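Local coordinates for oligoribonuclease (Colwellia psychrerythraea, PDB 6A4D) that hydrolyses small RNAs as an exonuclease and associates with a second copy of itself as a dimer, at the interface of chains A and B. Sequence-based numbering; all coordinates share one arbitrary frame. Chains: chain A/B, Oligoribonuclease.

The interface of chains A and B. Residues chain A 143, 147, 181-182; chain B 140, 174, 182, 184.
Different first torsions bring the rings of B:Phe182 and A:Phe181 together. In B:Phe182, CG is anti to the carbonyl carbon (chi1 -70°), and the ring points in among the side chains of chain A. In A:Phe181, CG lies opposite the backbone N (chi1 -168°), which lays the ring's face against an edge of B:Phe182. The protein belongs to the DEDD exonuclease family, in which oligoribonucleases work as homodimers. This patch is an apolar part of the two-fold interface between chains A and B. It joins the helices 137-147 of both chains, helix 163-180 of chain B and both C-terminal tails.

The B:Phe182 ring is approached on both faces. A:Trp147 comes to one face with the edge of its six-membered ring. The planes stand 87° apart, and CZ3 of A:Trp147 lies 3.7 Å from CD2 of B:Phe182. Beyond the opposite face, the rim of the A:Phe182 ring, the same residue of the other chain, comes up at an offset, without stacking. The two side chains run alongside each other and point the same way, with CE1 of A:Phe182 3.5 Å from CE1 of B:Phe182. Their backbones form an antiparallel beta bridge.

A:Phe181 turns its face to the CD1–CE1 edge of B:Phe182, with CD1 over the ring centre. CE1 of B:Phe182 is 3.7 Å from CE2 of A:Phe181. The packing should limit rotation of the B:Phe182 ring. At its far end, CZ of B:Phe182 touches CD1 of A:Leu143 at 3.9 Å.

That same methyl meets B:Ile140 tip to tip. CD1 of A:Leu143 and CD1 of B:Ile140 are 3.5 Å apart, a tight fit. The other methyl of A:Leu143, CD2, backs a face of A:Trp147 within chain A. The B:Leu174 side chain faces A:Trp147 from the opposite direction, its CG 4.0 Å from CH2 of the six-membered ring. B:Leu184 is poorly ordered, and its CD2 is modelled near A:Phe181 and A:Trp147.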
ATOM      1  N   LEU A 143      -0.837  -5.564  12.574  1.00 25.23           N
ATOM      2  CA  LEU A 143      -1.700  -5.404  13.718  1.00 26.14           C
ATOM      3  C   LEU A 143      -1.716  -6.647  14.577  1.00 27.22           C
ATOM      4  O   LEU A 143      -1.702  -6.550  15.805  1.00 26.59           O
ATOM      5  CB  LEU A 143      -3.100  -4.916  13.358  1.00 27.34           C
ATOM      6  CG  LEU A 143      -3.070  -3.542  12.637  1.00 30.42           C
ATOM      7  CD1 LEU A 143      -4.365  -3.178  11.975  1.00 30.92           C
ATOM      8  CD2 LEU A 143      -2.639  -2.385  13.524  1.00 33.32           C
ATOM      9  N   TRP A 147      -1.106  -6.822  18.529  1.00 34.73           N
ATOM     10  CA  TRP A 147      -2.286  -6.858  19.335  1.00 31.09           C
ATOM     11  C   TRP A 147      -2.670  -8.294  19.653  1.00 32.88           C
ATOM     12  O   TRP A 147      -3.350  -8.514  20.631  1.00 31.31           O
ATOM     13  CB  TRP A 147      -3.491  -6.181  18.630  1.00 30.07           C
ATOM     14  CG  TRP A 147      -3.382  -4.719  18.392  1.00 32.65           C
ATOM     15  CD1 TRP A 147      -2.426  -3.892  18.858  1.00 31.70           C
ATOM     16  CD2 TRP A 147      -4.286  -3.892  17.611  1.00 28.28           C
ATOM     17  NE1 TRP A 147      -2.650  -2.610  18.399  1.00 35.02           N
ATOM     18  CE2 TRP A 147      -3.787  -2.591  17.640  1.00 30.57           C
ATOM     19  CE3 TRP A 147      -5.402  -4.155  16.838  1.00 27.85           C
ATOM     20  CZ2 TRP A 147      -4.409  -1.546  16.998  1.00 33.88           C
ATOM     21  CZ3 TRP A 147      -6.052  -3.112  16.212  1.00 28.12           C
ATOM     22  CH2 TRP A 147      -5.543  -1.827  16.263  1.00 30.18           C
ATOM     23  N   PHE A 181      -9.552 -12.779  14.523  1.00 28.55           N
ATOM     24  CA  PHE A 181      -9.056 -11.448  14.908  1.00 26.48           C
ATOM     25  C   PHE A 181     -10.024 -10.360  14.674  1.00 27.90           C
ATOM     26  O   PHE A 181      -9.914  -9.349  15.289  1.00 36.87           O
ATOM     27  CB  PHE A 181      -7.744 -11.200  14.146  1.00 27.72           C
ATOM     28  CG  PHE A 181      -6.923 -10.007  14.599  1.00 28.46           C
ATOM     29  CD1 PHE A 181      -6.851  -9.587  15.934  1.00 28.46           C
ATOM     30  CD2 PHE A 181      -6.086  -9.383  13.660  1.00 28.93           C
ATOM     31  CE1 PHE A 181      -6.041  -8.517  16.276  1.00 28.32           C
ATOM     32  CE2 PHE A 181      -5.253  -8.350  14.008  1.00 27.49           C
ATOM     33  CZ  PHE A 181      -5.223  -7.907  15.311  1.00 25.93           C
ATOM     34  N   PHE A 182     -11.039 -10.583  13.860  1.00 30.83           N
ATOM     35  CA  PHE A 182     -12.062  -9.624  13.643  1.00 29.96           C
ATOM     36  C   PHE A 182     -13.303 -10.051  14.362  1.00 36.11           C
ATOM     37  O   PHE A 182     -13.588 -11.234  14.447  1.00 33.81           O
ATOM     38  CB  PHE A 182     -12.344  -9.567  12.135  1.00 30.47           C
ATOM     39  CG  PHE A 182     -11.335  -8.781  11.375  1.00 28.84           C
ATOM     40  CD1 PHE A 182     -11.378  -7.392  11.389  1.00 31.17           C
ATOM     41  CD2 PHE A 182     -10.322  -9.395  10.711  1.00 32.17           C
ATOM     42  CE1 PHE A 182     -10.455  -6.637  10.684  1.00 31.79           C
ATOM     43  CE2 PHE A 182      -9.353  -8.640  10.027  1.00 31.42           C
ATOM     44  CZ  PHE A 182      -9.439  -7.272  10.014  1.00 30.22           C
TER
ATOM     45  N   ILE B 140      -8.390  -1.548   6.369  1.00 22.47           N
ATOM     46  CA  ILE B 140      -9.393  -1.931   7.379  1.00 25.45           C
ATOM     47  C   ILE B 140     -10.777  -1.361   7.006  1.00 24.75           C
ATOM     48  O   ILE B 140     -11.811  -2.017   7.201  1.00 26.85           O
ATOM     49  CB  ILE B 140      -8.965  -1.590   8.833  1.00 25.02           C
ATOM     50  CG1 ILE B 140      -7.681  -2.343   9.124  1.00 29.47           C
ATOM     51  CG2 ILE B 140     -10.004  -2.121   9.855  1.00 23.88           C
ATOM     52  CD1 ILE B 140      -6.787  -1.588  10.026  1.00 33.84           C
ATOM     53  N   LEU B 174      -8.480   4.129  13.301  1.00 29.90           N
ATOM     54  CA  LEU B 174      -7.996   2.835  13.736  1.00 33.54           C
ATOM     55  C   LEU B 174      -8.408   2.454  15.173  1.00 33.24           C
ATOM     56  O   LEU B 174      -8.651   1.280  15.439  1.00 28.86           O
ATOM     57  CB  LEU B 174      -6.482   2.737  13.608  1.00 33.10           C
ATOM     58  CG  LEU B 174      -5.885   1.359  13.853  1.00 33.34           C
ATOM     59  CD1 LEU B 174      -6.469   0.254  12.962  1.00 30.79           C
ATOM     60  CD2 LEU B 174      -4.362   1.451  13.718  1.00 33.48           C
ATOM     61  N   PHE B 182     -12.162  -5.319  15.728  1.00 36.41           N
ATOM     62  CA  PHE B 182     -11.220  -6.374  16.103  1.00 32.57           C
ATOM     63  C   PHE B 182     -11.708  -7.033  17.357  1.00 33.62           C
ATOM     64  O   PHE B 182     -12.401  -6.466  18.166  1.00 32.99           O
ATOM     65  CB  PHE B 182      -9.783  -5.839  16.277  1.00 32.08           C
ATOM     66  CG  PHE B 182      -9.128  -5.410  14.956  1.00 32.02           C
ATOM     67  CD1 PHE B 182      -8.471  -6.324  14.160  1.00 33.65           C
ATOM     68  CD2 PHE B 182      -9.223  -4.106  14.490  1.00 27.86           C
ATOM     69  CE1 PHE B 182      -7.867  -5.940  12.938  1.00 35.10           C
ATOM     70  CE2 PHE B 182      -8.593  -3.713  13.296  1.00 30.85           C
ATOM     71  CZ  PHE B 182      -7.954  -4.613  12.505  1.00 27.23           C
ATOM     72  N   LEU B 184      -9.952  -8.479  20.318  1.00 45.23           N
ATOM     73  CA  LEU B 184      -8.631  -8.574  20.914  1.00 57.62           C
ATOM     74  C   LEU B 184      -8.662  -9.599  22.038  1.00 59.99           C
ATOM     75  O   LEU B 184      -8.140 -10.699  21.876  1.00 62.80           O
ATOM     76  CB  LEU B 184      -8.134  -7.222  21.413  1.00 59.60           C
ATOM     77  CG  LEU B 184      -8.126  -6.053  20.424  1.00 62.07           C
ATOM     78  CD1 LEU B 184      -7.340  -4.932  21.070  1.00 62.92           C
ATOM     79  CD2 LEU B 184      -7.551  -6.389  19.046  1.00 62.38           C
TER